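Long-range contacts in uncharacterized protein (Bacteroides thetaiotaomicron VPI-5482, PDB 3KNY), which is of unknown function but has two domains and is probably exported as a bacterial lipoprotein: residues Glu7-Asn12 against Thr209-Gly214; Trp46-Ser51 against Glu81-Gly86; Asp63-Arg68 against Ala98-Thr103; Leu168-Ser173 against Leu197-Gly202; Ala177-Tyr182 against Ala190-Gly195. All coordinates share one frame; numbering follows the deposited sequence.

Contact 1: residues Glu7-Asn12 against Thr209-Gly214; sequences EDWVVN and TVQKTG
W9 and V10 pair in parallel with T209 and V210, the axes of strands 7-10 and 209-214 running 4° apart in direction. Three backbone hydrogen bonds make the ladder. T209 N gives to D8 O, V10 N reaches T209 O at 2.8 Å, and V10 O accepts from Q211 N, so both polar backbone atoms of V10 are used on residues flanking V210. On the face that carries W9 and T209 the two side chains lie side by side and point the same way. W9 has two conformers in the model, and its ring contacts hold for the one described here alone, so they are doubtful. In it the methyl T209 CG2 stands 3.9 Å from the centroid of the six-membered ring, nearly on the ring normal, a CH-pi contact, and Q211 OE1 comes in at the indole edge near W9 CZ3. Past the strand, N12 carries CG anti to its backbone N (chi1 -157°), and its OD1 accepts from T213 N at 3.1 Å, the donor standing well above the amide plane. N12 ND2 donates to E92 O. An alanine here would probably leave T213 N without this acceptor and E92 O without this donor, and the end of the segment freer to move. Strand 204-217 pairs with strand 7-10 and, further on, with strand 93-97 (T213 with F94), and antiparallel with strand 188-201 (V210 with G195, K212 with C193). Y133 of strand 124-134 packs against V10 and V210.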
# COMPACT_ATOMS: atom_id res chain seq x y z
N GLU A 7 -22.12 -13.84 -0.80
CA GLU A 7 -21.26 -13.31 -1.92
C GLU A 7 -21.19 -11.75 -1.87
O GLU A 7 -22.17 -11.07 -1.54
CB GLU A 7 -21.74 -13.80 -3.30
N ASP A 8 -20.03 -11.18 -2.19
CA ASP A 8 -19.80 -9.74 -2.00
C ASP A 8 -18.60 -9.26 -2.85
O ASP A 8 -17.73 -10.05 -3.18
CB ASP A 8 -19.57 -9.45 -0.50
CG ASP A 8 -19.65 -7.96 -0.17
OD1 ASP A 8 -20.64 -7.30 -0.57
OD2 ASP A 8 -18.73 -7.45 0.52
N TRP A 9 -18.57 -7.98 -3.20
CA TRP A 9 -17.60 -7.40 -4.14
C TRP A 9 -16.88 -6.20 -3.57
O TRP A 9 -17.54 -5.29 -3.14
CB TRP A 9 -18.37 -6.91 -5.36
CG TRP A 9 -18.59 -7.91 -6.41
CD1 TRP A 9 -19.49 -8.95 -6.41
CD2 TRP A 9 -17.93 -7.95 -7.68
NE1 TRP A 9 -19.41 -9.63 -7.60
CE2 TRP A 9 -18.46 -9.04 -8.39
CE3 TRP A 9 -16.94 -7.16 -8.28
CZ2 TRP A 9 -18.03 -9.36 -9.68
CZ3 TRP A 9 -16.51 -7.48 -9.55
CH2 TRP A 9 -17.06 -8.57 -10.24
N VAL A 10 -15.56 -6.18 -3.60
CA VAL A 10 -14.76 -5.06 -3.10
C VAL A 10 -13.84 -4.58 -4.21
O VAL A 10 -13.19 -5.37 -4.89
CB VAL A 10 -13.97 -5.49 -1.85
CG1 VAL A 10 -12.90 -4.53 -1.53
CG2 VAL A 10 -14.92 -5.65 -0.66
N VAL A 11 -13.80 -3.26 -4.40
CA VAL A 11 -13.08 -2.65 -5.51
C VAL A 11 -12.12 -1.57 -4.99
O VAL A 11 -12.08 -1.29 -3.81
CB VAL A 11 -14.05 -2.04 -6.54
CG1 VAL A 11 -15.00 -3.10 -7.03
CG2 VAL A 11 -14.83 -0.83 -5.98
N ASN A 12 -11.38 -0.95 -5.89
CA ASN A 12 -10.33 -0.03 -5.52
C ASN A 12 -10.89 1.36 -5.36
O ASN A 12 -10.78 2.21 -6.25
CB ASN A 12 -9.23 -0.05 -6.55
CG ASN A 12 -7.92 0.42 -6.00
OD1 ASN A 12 -7.47 -0.06 -4.96
ND2 ASN A 12 -7.28 1.33 -6.71
N THR A 209 -15.17 -11.04 -3.90
CA THR A 209 -14.40 -10.73 -5.09
C THR A 209 -13.68 -9.48 -4.71
O THR A 209 -14.31 -8.55 -4.22
CB THR A 209 -15.29 -10.53 -6.32
OG1 THR A 209 -15.94 -11.78 -6.60
CG2 THR A 209 -14.47 -10.19 -7.53
N VAL A 210 -12.36 -9.48 -4.85
CA VAL A 210 -11.52 -8.38 -4.42
C VAL A 210 -10.65 -7.84 -5.55
O VAL A 210 -9.90 -8.57 -6.16
CB VAL A 210 -10.60 -8.79 -3.29
CG1 VAL A 210 -9.70 -7.61 -2.89
CG2 VAL A 210 -11.43 -9.32 -2.10
N GLN A 211 -10.77 -6.55 -5.83
CA GLN A 211 -9.93 -5.90 -6.83
C GLN A 211 -9.30 -4.69 -6.16
O GLN A 211 -9.99 -3.69 -5.95
CB GLN A 211 -10.76 -5.49 -8.03
CG GLN A 211 -11.38 -6.63 -8.77
CD GLN A 211 -12.31 -6.16 -9.89
OE1 GLN A 211 -13.44 -5.81 -9.66
NE2 GLN A 211 -11.82 -6.16 -11.07
N LYS A 212 -8.01 -4.76 -5.84
CA LYS A 212 -7.31 -3.69 -5.12
C LYS A 212 -5.89 -3.45 -5.61
O LYS A 212 -5.29 -4.34 -6.19
CB LYS A 212 -7.27 -4.00 -3.61
CG LYS A 212 -8.64 -4.06 -3.00
CD LYS A 212 -8.82 -3.13 -1.85
CE LYS A 212 -10.10 -2.39 -2.00
NZ LYS A 212 -10.33 -1.43 -0.92
N THR A 213 -5.36 -2.26 -5.34
CA THR A 213 -4.00 -1.91 -5.72
C THR A 213 -3.31 -1.17 -4.58
O THR A 213 -3.85 -0.26 -3.98
CB THR A 213 -3.97 -1.05 -7.00
OG1 THR A 213 -4.51 -1.80 -8.09
CG2 THR A 213 -2.55 -0.64 -7.37
N GLY A 214 -2.10 -1.61 -4.27
CA GLY A 214 -1.29 -0.97 -3.30
C GLY A 214 0.02 -0.55 -3.94
O GLY A 214 0.58 -1.27 -4.78

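Contact 2: residues Trp46-Ser51 against Glu81-Gly86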
# COMPACT_ATOMS: atom_id res chain seq x y z
N TRP A 46 2.51 15.56 1.96
CA TRP A 46 1.61 14.53 2.44
C TRP A 46 0.13 14.91 2.33
O TRP A 46 -0.69 14.10 1.90
CB TRP A 46 1.97 14.13 3.87
CG TRP A 46 3.30 13.44 3.92
CD1 TRP A 46 4.42 13.87 4.57
CD2 TRP A 46 3.66 12.24 3.24
NE1 TRP A 46 5.45 12.99 4.35
CE2 TRP A 46 5.02 11.98 3.54
CE3 TRP A 46 2.97 11.35 2.40
CZ2 TRP A 46 5.70 10.86 3.05
CZ3 TRP A 46 3.65 10.24 1.91
CH2 TRP A 46 5.00 10.00 2.24
N ARG A 47 -0.22 16.14 2.70
CA ARG A 47 -1.61 16.56 2.51
C ARG A 47 -2.03 16.37 1.05
O ARG A 47 -3.11 15.84 0.80
CB ARG A 47 -1.84 18.03 2.93
CG ARG A 47 -3.33 18.45 2.80
CD ARG A 47 -3.52 19.95 2.70
NE ARG A 47 -2.76 20.62 3.74
CZ ARG A 47 -3.09 20.63 5.02
NH1 ARG A 47 -4.18 20.00 5.46
NH2 ARG A 47 -2.31 21.27 5.89
N THR A 48 -1.20 16.82 0.10
CA THR A 48 -1.50 16.66 -1.34
C THR A 48 -1.66 15.17 -1.71
O THR A 48 -2.57 14.76 -2.42
CB THR A 48 -0.38 17.26 -2.22
OG1 THR A 48 -0.37 18.68 -2.09
CG2 THR A 48 -0.57 16.87 -3.72
N MSE A 49 -0.73 14.40 -1.17
CA MSE A 49 -0.59 12.99 -1.42
C MSE A 49 -1.82 12.26 -0.86
O MSE A 49 -2.34 11.34 -1.49
CB MSE A 49 0.70 12.53 -0.74
CG MSE A 49 1.41 11.44 -1.42
SE MSE A 49 2.23 11.84 -3.15
CE MSE A 49 2.59 9.93 -3.35
N SER A 50 -2.31 12.70 0.29
CA SER A 50 -3.45 12.05 0.95
C SER A 50 -4.76 12.29 0.21
O SER A 50 -5.79 11.72 0.56
CB SER A 50 -3.60 12.51 2.41
OG SER A 50 -4.26 13.76 2.49
N SER A 51 -4.73 13.15 -0.81
CA SER A 51 -5.92 13.40 -1.61
C SER A 51 -6.09 12.33 -2.69
O SER A 51 -7.11 12.31 -3.37
CB SER A 51 -5.82 14.75 -2.30
OG SER A 51 -4.92 14.69 -3.39
N GLU A 81 3.58 16.85 -7.92
CA GLU A 81 3.60 17.64 -9.13
C GLU A 81 2.60 17.12 -10.16
O GLU A 81 1.94 17.90 -10.83
CB GLU A 81 5.00 17.68 -9.73
CG GLU A 81 5.08 18.45 -11.05
CD GLU A 81 6.38 19.21 -11.21
OE1 GLU A 81 7.27 19.06 -10.34
OE2 GLU A 81 6.50 19.97 -12.20
N ARG A 82 2.50 15.80 -10.26
CA ARG A 82 1.55 15.20 -11.19
C ARG A 82 0.12 15.33 -10.71
O ARG A 82 -0.79 15.50 -11.52
CB ARG A 82 1.89 13.74 -11.42
CG ARG A 82 3.22 13.61 -12.09
CD ARG A 82 3.95 12.36 -11.72
NE ARG A 82 5.17 12.31 -12.50
CZ ARG A 82 5.23 11.94 -13.78
NH1 ARG A 82 4.13 11.55 -14.42
NH2 ARG A 82 6.38 11.96 -14.41
N ILE A 83 -0.08 15.26 -9.40
CA ILE A 83 -1.40 15.47 -8.82
C ILE A 83 -1.77 16.90 -9.12
O ILE A 83 -2.84 17.15 -9.65
CB ILE A 83 -1.46 15.20 -7.28
CG1 ILE A 83 -1.13 13.72 -7.00
CG2 ILE A 83 -2.83 15.54 -6.74
CD1 ILE A 83 -1.14 13.31 -5.52
N GLU A 84 -0.87 17.84 -8.83
CA GLU A 84 -1.13 19.27 -9.10
C GLU A 84 -1.33 19.57 -10.58
O GLU A 84 -2.20 20.37 -10.94
CB GLU A 84 -0.01 20.16 -8.53
CG GLU A 84 -0.11 20.40 -7.03
CD GLU A 84 1.18 20.95 -6.42
OE1 GLU A 84 1.95 21.65 -7.12
OE2 GLU A 84 1.42 20.69 -5.21
N LYS A 85 -0.57 18.91 -11.45
CA LYS A 85 -0.68 19.11 -12.91
C LYS A 85 -1.93 18.52 -13.55
O LYS A 85 -2.08 18.60 -14.76
CB LYS A 85 0.58 18.59 -13.63
CG LYS A 85 1.72 19.59 -13.52
CD LYS A 85 3.04 19.12 -14.10
CE LYS A 85 4.05 20.27 -14.01
NZ LYS A 85 5.42 19.87 -14.42
N GLY A 86 -2.83 17.93 -12.76
CA GLY A 86 -4.06 17.33 -13.27
C GLY A 86 -3.89 15.90 -13.77
O GLY A 86 -4.84 15.28 -14.25
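I83 meets T48 through both of its branches: CG1 lies anti to the carbonyl carbon (chi1 -62°) and CD1 continues the chain in extended form (chi2 179°), which carries CD1 out to helix 40-49. T48 answers with its methyl, CG2, set anti to its own backbone N. The two side chains slide past each other in opposite directions, and T48 CG2 lies 4.0 Å from I83 CG2 and equally far from I83 CD1. The tip goes on to the backbone, where I83 CD1 sits 3.7 Å from T48 O. Selenomethionine M49 adds a looser apolar touch, its SE 4.4 Å from I83 CD1, and S51 OG borders I83 CG2. That hydroxyl is engaged within its own turn, donating in the carbonyl plane to T48 O, which also accepts from S51 N. E84 crosses T48 at about a right angle without bonding to it. Just beyond, G86 closes helix 66-84 with a Schellman motif, while M49 packs on I76 and I79 of that helix and on L95 of strand 93-97. No hydrogen bond or salt bridge joins the segments, so between them the contact is van der Waals packing centred on I83.

Contact 3: residues Asp63-Arg68 against Ala98-Thr103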
# COMPACT_ATOMS: atom_id res chain seq x y z
N ASP A 63 14.21 5.57 12.57
CA ASP A 63 15.22 6.54 12.17
C ASP A 63 15.58 6.37 10.70
O ASP A 63 16.06 5.32 10.30
CB ASP A 63 16.46 6.39 13.04
CG ASP A 63 16.15 6.49 14.52
OD1 ASP A 63 15.13 7.11 14.89
OD2 ASP A 63 16.94 5.93 15.32
N ILE A 64 15.34 7.42 9.91
CA ILE A 64 15.55 7.41 8.47
C ILE A 64 16.78 8.22 8.13
O ILE A 64 16.88 9.35 8.56
CB ILE A 64 14.34 8.10 7.73
CG1 ILE A 64 12.98 7.65 8.29
CG2 ILE A 64 14.44 7.89 6.23
CD1 ILE A 64 12.34 8.63 9.34
N SER A 65 17.72 7.69 7.35
CA SER A 65 18.90 8.47 6.97
C SER A 65 18.53 9.64 6.07
O SER A 65 17.41 9.71 5.55
CB SER A 65 19.93 7.62 6.24
OG SER A 65 19.66 7.56 4.85
N GLU A 66 19.47 10.55 5.88
CA GLU A 66 19.27 11.71 5.02
C GLU A 66 19.19 11.25 3.56
O GLU A 66 18.35 11.75 2.81
CB GLU A 66 20.35 12.79 5.22
CG GLU A 66 20.39 13.41 6.63
CD GLU A 66 19.02 13.92 7.13
OE1 GLU A 66 18.30 14.61 6.37
OE2 GLU A 66 18.65 13.63 8.29
N LYS A 67 20.04 10.30 3.17
CA LYS A 67 19.97 9.72 1.82
C LYS A 67 18.54 9.22 1.54
O LYS A 67 17.99 9.47 0.47
CB LYS A 67 20.96 8.56 1.66
CG LYS A 67 21.12 8.05 0.21
CD LYS A 67 21.41 6.53 0.12
CE LYS A 67 20.18 5.69 0.50
NZ LYS A 67 20.26 4.25 0.12
N ARG A 68 17.97 8.54 2.54
CA ARG A 68 16.63 7.98 2.43
C ARG A 68 15.56 9.07 2.40
O ARG A 68 14.70 9.04 1.53
CB ARG A 68 16.36 7.01 3.57
CG ARG A 68 15.00 6.33 3.52
CD ARG A 68 14.79 5.55 2.23
NE ARG A 68 13.48 4.88 2.16
CZ ARG A 68 13.01 4.25 1.08
NH1 ARG A 68 13.73 4.20 -0.03
NH2 ARG A 68 11.81 3.66 1.09
N ALA A 98 8.69 1.77 2.10
CA ALA A 98 9.55 0.67 2.52
C ALA A 98 10.61 1.20 3.47
O ALA A 98 10.95 2.40 3.45
CB ALA A 98 10.21 0.02 1.34
N ASP A 99 11.12 0.32 4.32
CA ASP A 99 12.21 0.67 5.23
C ASP A 99 13.50 0.84 4.44
O ASP A 99 13.58 0.51 3.25
CB ASP A 99 12.40 -0.43 6.27
CG ASP A 99 11.32 -0.43 7.33
OD1 ASP A 99 11.04 0.64 7.92
OD2 ASP A 99 10.76 -1.51 7.59
N GLU A 100 14.53 1.34 5.12
CA GLU A 100 15.85 1.47 4.53
C GLU A 100 16.56 0.10 4.55
O GLU A 100 17.49 -0.11 3.75
CB GLU A 100 16.66 2.58 5.24
CG GLU A 100 17.64 3.36 4.33
CD GLU A 100 18.27 4.60 5.01
OE1 GLU A 100 17.82 5.01 6.09
OE2 GLU A 100 19.22 5.18 4.43
N ASP A 101 16.12 -0.82 5.42
CA ASP A 101 16.69 -2.19 5.51
C ASP A 101 17.02 -2.71 4.12
O ASP A 101 16.14 -2.77 3.28
CB ASP A 101 15.80 -3.19 6.32
CG ASP A 101 14.36 -3.35 5.76
OD1 ASP A 101 14.15 -3.66 4.56
OD2 ASP A 101 13.40 -3.24 6.55
N GLY A 102 18.27 -3.05 3.85
CA GLY A 102 18.71 -3.42 2.49
C GLY A 102 19.23 -4.84 2.37
O GLY A 102 18.51 -5.79 2.70
N THR A 103 20.47 -4.95 1.86
CA THR A 103 21.28 -6.19 1.65
C THR A 103 22.17 -6.00 0.41
O THR A 103 21.88 -5.15 -0.44
CB THR A 103 20.48 -7.55 1.49
OG1 THR A 103 20.18 -8.10 2.77
CG2 THR A 103 21.28 -8.59 0.70
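A98 makes the first link to R68: its carbonyl O accepts from R68 NH2 at 2.8 Å, the donor standing above the carbonyl plane and the oxygen tilted out of the guanidinium plane. D99 follows with its O over one face of the same guanidinium, near the rim, and this oxygen takes a hydrogen bond from K126 NZ. E100 then does most of the work. Its chain runs extended beyond CG (chi2 171°), with CD beside R68 CB, the two side chains sliding past each other in opposite directions. OE1 accepts from S65 N at 3.0 Å, on the syn side of the carboxylate. OE2 is modelled so close to S65 OG that the length of that bond is doubtful. S65 is the N-cap of helix 66-84, and its OG accepts from R68 N at 3.0 Å. If the bond to OE2 is real, both carboxylate oxygens meet S65, and E100 would probably help orient the capping hydroxyl. K67 NZ stays beyond salt-bridge range of E100 OE2, at 4.5 Å, while R68 NH1 is paired with E71 and with P218 O. A carboxylate at the N-terminal end of a helix, with lysine and arginine close by, would probably have its negative charge stabilised.

Contact 4: residues Leu168-Ser173 against Leu197-Gly202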
# COMPACT_ATOMS: atom_id res chain seq x y z
N LEU A 168 -7.85 -18.33 14.03
CA LEU A 168 -7.89 -19.72 13.58
C LEU A 168 -9.34 -20.06 13.23
O LEU A 168 -10.27 -19.56 13.86
CB LEU A 168 -7.44 -20.66 14.73
CG LEU A 168 -6.11 -20.41 15.46
CD1 LEU A 168 -5.95 -21.41 16.60
CD2 LEU A 168 -4.92 -20.46 14.47
N GLY A 169 -9.53 -20.91 12.23
CA GLY A 169 -10.88 -21.34 11.89
C GLY A 169 -11.42 -20.73 10.62
O GLY A 169 -12.42 -21.21 10.09
N ASN A 170 -10.77 -19.70 10.10
CA ASN A 170 -11.19 -19.13 8.83
C ASN A 170 -10.78 -19.91 7.58
O ASN A 170 -11.51 -19.90 6.61
CB ASN A 170 -10.70 -17.69 8.74
CG ASN A 170 -11.44 -16.77 9.72
OD1 ASN A 170 -10.86 -15.84 10.28
ND2 ASN A 170 -12.72 -17.04 9.92
N ASP A 171 -9.63 -20.58 7.60
CA ASP A 171 -9.10 -21.22 6.37
C ASP A 171 -9.26 -20.39 5.13
O ASP A 171 -9.90 -20.81 4.17
CB ASP A 171 -9.81 -22.53 6.06
CG ASP A 171 -9.39 -23.61 6.93
OD1 ASP A 171 -8.64 -23.37 7.91
OD2 ASP A 171 -9.85 -24.73 6.61
N PRO A 172 -8.70 -19.19 5.15
CA PRO A 172 -8.90 -18.40 3.95
C PRO A 172 -8.09 -18.94 2.77
O PRO A 172 -7.07 -19.55 2.92
CB PRO A 172 -8.43 -17.01 4.36
CG PRO A 172 -7.57 -17.21 5.54
CD PRO A 172 -7.95 -18.48 6.19
N SER A 173 -8.57 -18.62 1.59
CA SER A 173 -8.12 -19.14 0.34
C SER A 173 -8.27 -18.04 -0.71
O SER A 173 -9.31 -17.36 -0.75
CB SER A 173 -9.08 -20.25 -0.02
OG SER A 173 -8.44 -21.13 -0.87
N LEU A 197 -11.66 -14.21 -2.57
CA LEU A 197 -11.22 -14.64 -1.24
C LEU A 197 -12.34 -15.49 -0.71
O LEU A 197 -13.49 -15.07 -0.77
CB LEU A 197 -10.99 -13.45 -0.32
CG LEU A 197 -10.67 -13.66 1.16
CD1 LEU A 197 -9.29 -14.37 1.36
CD2 LEU A 197 -10.75 -12.29 1.92
N SER A 198 -12.02 -16.70 -0.24
CA SER A 198 -13.02 -17.58 0.36
C SER A 198 -12.56 -17.91 1.73
O SER A 198 -11.37 -18.14 1.93
CB SER A 198 -13.15 -18.90 -0.42
OG SER A 198 -13.62 -18.64 -1.72
N PHE A 199 -13.49 -17.93 2.69
CA PHE A 199 -13.19 -18.37 4.05
C PHE A 199 -14.43 -18.80 4.79
O PHE A 199 -15.57 -18.50 4.41
CB PHE A 199 -12.42 -17.29 4.84
CG PHE A 199 -13.20 -16.01 5.09
CD1 PHE A 199 -13.95 -15.85 6.23
CD2 PHE A 199 -13.10 -14.95 4.22
CE1 PHE A 199 -14.65 -14.67 6.47
CE2 PHE A 199 -13.81 -13.77 4.46
CZ PHE A 199 -14.57 -13.63 5.59
N LYS A 200 -14.20 -19.56 5.85
CA LYS A 200 -15.27 -19.99 6.73
C LYS A 200 -15.49 -18.95 7.83
O LYS A 200 -14.53 -18.46 8.43
CB LYS A 200 -14.91 -21.33 7.39
CG LYS A 200 -14.77 -22.53 6.43
CD LYS A 200 -16.13 -22.99 5.87
CE LYS A 200 -16.92 -23.88 6.84
NZ LYS A 200 -18.36 -24.02 6.44
N ASP A 201 -16.75 -18.61 8.05
CA ASP A 201 -17.20 -17.88 9.23
C ASP A 201 -18.06 -18.85 10.02
O ASP A 201 -19.27 -18.69 10.07
CB ASP A 201 -18.04 -16.67 8.82
CG ASP A 201 -18.58 -15.90 9.99
OD1 ASP A 201 -18.02 -16.00 11.11
OD2 ASP A 201 -19.57 -15.17 9.77
N GLY A 202 -17.45 -19.86 10.61
CA GLY A 202 -18.22 -20.90 11.29
C GLY A 202 -18.90 -21.73 10.22
O GLY A 202 -18.24 -22.15 9.28
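N170 holds K200 twice, once by backbone and once by side chain. N170 O accepts from K200 N at 2.8 Å, and N170 ND2 gives to K200 O at 2.7 Å, the amide nitrogen meeting that oxygen nearly along the C=O axis and with the oxygen close to the amide plane. Chi1 of -69° places CG anti to the carbonyl carbon, the start of the path that sends the amide to the strand. K200 O can only accept, which settles the flip of the amide; OD1 is bonded to S165 OG. An alanine here would probably leave K200 O and S165 OG each without this mate, with the bond from K200 N as the remaining hydrogen bond between the two residues. Two residues on, P172 has no N-H to offer, but its CA makes a CA-H...O contact with S198 O at 3.2 Å. S198 O is satisfied by S173 N, and S173 O by S198 N at 2.8 Å. Apolar packing fills in beside these bonds: P172 CB lies 4.0 Å from F199 CB and 4.1 Å from L197 CD1. The ring of F199 meets H135 edge-to-face. On its other edge strand 188-201 bonds to strand 204-217, through L197 with V208 and F199 with V206. S173 and S198 form an antiparallel hydrogen-bonded pair, where the loop joins the mixed sheet as short strand 173-175, and N170 prolongs the pairing with a side-chain amide in the role of a backbone N-H.

Contact 5: residues Ala177-Tyr182 against Ala190-Gly195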
# COMPACT_ATOMS: atom_id res chain seq x y z
N ALA A 177 -6.11 -13.62 -10.02
CA ALA A 177 -4.91 -12.99 -10.61
C ALA A 177 -4.28 -11.93 -9.69
O ALA A 177 -4.90 -11.43 -8.77
CB ALA A 177 -5.25 -12.36 -11.97
N SER A 178 -3.05 -11.59 -9.98
CA SER A 178 -2.36 -10.53 -9.29
C SER A 178 -1.31 -10.02 -10.25
O SER A 178 -0.99 -10.68 -11.23
CB SER A 178 -1.69 -11.06 -8.04
OG SER A 178 -0.77 -12.07 -8.42
N SER A 179 -0.82 -8.81 -10.04
CA SER A 179 0.29 -8.32 -10.85
C SER A 179 1.19 -7.42 -10.04
O SER A 179 0.79 -6.90 -9.02
CB SER A 179 -0.22 -7.58 -12.07
OG SER A 179 -1.05 -6.54 -11.66
N VAL A 180 2.42 -7.27 -10.51
CA VAL A 180 3.39 -6.39 -9.89
C VAL A 180 4.22 -5.76 -10.98
O VAL A 180 4.59 -6.40 -11.96
CB VAL A 180 4.31 -7.12 -8.93
CG1 VAL A 180 5.25 -6.13 -8.27
CG2 VAL A 180 3.49 -7.80 -7.84
N SER A 181 4.48 -4.48 -10.85
CA SER A 181 5.29 -3.81 -11.81
C SER A 181 5.87 -2.55 -11.18
O SER A 181 5.41 -2.12 -10.13
CB SER A 181 4.45 -3.46 -13.00
OG SER A 181 3.70 -2.32 -12.67
N TYR A 182 6.88 -1.98 -11.82
CA TYR A 182 7.44 -0.72 -11.36
C TYR A 182 7.05 0.39 -12.34
O TYR A 182 7.32 0.29 -13.53
CB TYR A 182 8.95 -0.86 -11.22
CG TYR A 182 9.65 0.43 -10.88
CD1 TYR A 182 9.44 1.04 -9.66
CD2 TYR A 182 10.55 1.01 -11.77
CE1 TYR A 182 10.10 2.22 -9.33
CE2 TYR A 182 11.21 2.17 -11.46
CZ TYR A 182 10.98 2.77 -10.24
OH TYR A 182 11.63 3.95 -9.95
N ALA A 190 3.75 -1.11 -7.95
CA ALA A 190 2.28 -1.31 -7.89
C ALA A 190 2.02 -2.78 -7.81
O ALA A 190 2.50 -3.51 -8.66
CB ALA A 190 1.59 -0.78 -9.14
N ALA A 191 1.27 -3.21 -6.80
CA ALA A 191 0.88 -4.61 -6.64
C ALA A 191 -0.65 -4.63 -6.64
O ALA A 191 -1.28 -3.82 -5.95
CB ALA A 191 1.44 -5.20 -5.31
N SER A 192 -1.24 -5.52 -7.44
CA SER A 192 -2.69 -5.57 -7.55
C SER A 192 -3.18 -6.97 -7.43
O SER A 192 -2.45 -7.91 -7.70
CB SER A 192 -3.16 -5.04 -8.90
OG SER A 192 -2.96 -3.65 -8.98
N CYS A 193 -4.45 -7.10 -7.05
CA CYS A 193 -5.07 -8.38 -7.12
C CYS A 193 -6.45 -8.23 -7.71
O CYS A 193 -7.05 -7.15 -7.68
CB CYS A 193 -5.12 -9.01 -5.76
SG CYS A 193 -6.34 -8.28 -4.69
N SER A 194 -6.90 -9.33 -8.31
CA SER A 194 -8.22 -9.43 -8.85
C SER A 194 -8.61 -10.91 -8.79
O SER A 194 -8.11 -11.70 -9.56
CB SER A 194 -8.23 -8.93 -10.28
OG SER A 194 -9.54 -9.02 -10.80
N GLY A 195 -9.46 -11.26 -7.85
CA GLY A 195 -9.76 -12.66 -7.55
C GLY A 195 -10.83 -12.82 -6.47
O GLY A 195 -11.56 -11.88 -6.15
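A beta hairpin of strands 177-183 and 188-201 brings A177 to S181 against S194 to A190, the strand axes 170° apart in direction. Three hydrogen-bonded pairs, A177 with S194, S179 with S192 and S181 with A190, each give two backbone bonds. A177 N to S194 O measures 2.8 Å, S192 N to S179 O 2.9 Å and A190 N to S181 O also 2.9 Å. Between them lie the non-hydrogen-bonded pairs S178 with C193 and V180 with A191, where CA atoms come closer: S178 CA is 4.1 Å from C193 CA. CG2 of V180, anti to the carbonyl carbon, meets A191 CB at 4.2 Å. This face of S178, V180, A191 and C193 looks onto strands 140-149 and 154-164, with V180 on V145 and I156 and A191 on A143. The other face carries A177, S179, S181, A190, S192 and S194, and there S179 OG lies 3.8 Å from S192 CB. S192 OG turns to the next strand and bonds to T213 OG1. Across the hairpin itself every hydrogen bond is between backbone atoms, so the pairing itself probably owes little to the side chains, and the small residues contribute light packing on both faces.

In the fold
Contacts 1, 4 and 5 all belong to the mixed sheet. Contacts 4 and 5 share strand 188-201, which neighbours strand 204-217 of contact 1; contacts 1 and 5 touch directly, their centres about 12 Å apart. Contacts 2 and 3 sit near the two ends of helix 66-84, centres about 24 Å apart, and their segments alternate along the chain. Contact 4 lies on the opposite side of the chain's centre from contacts 2 and 3, about 38 and 37 Å away between centres. Contact 1 closes a loop of 196 residues enclosing all the others, so a strand near the N-terminus is paired with the last strand, and the chain between them lies within that closure.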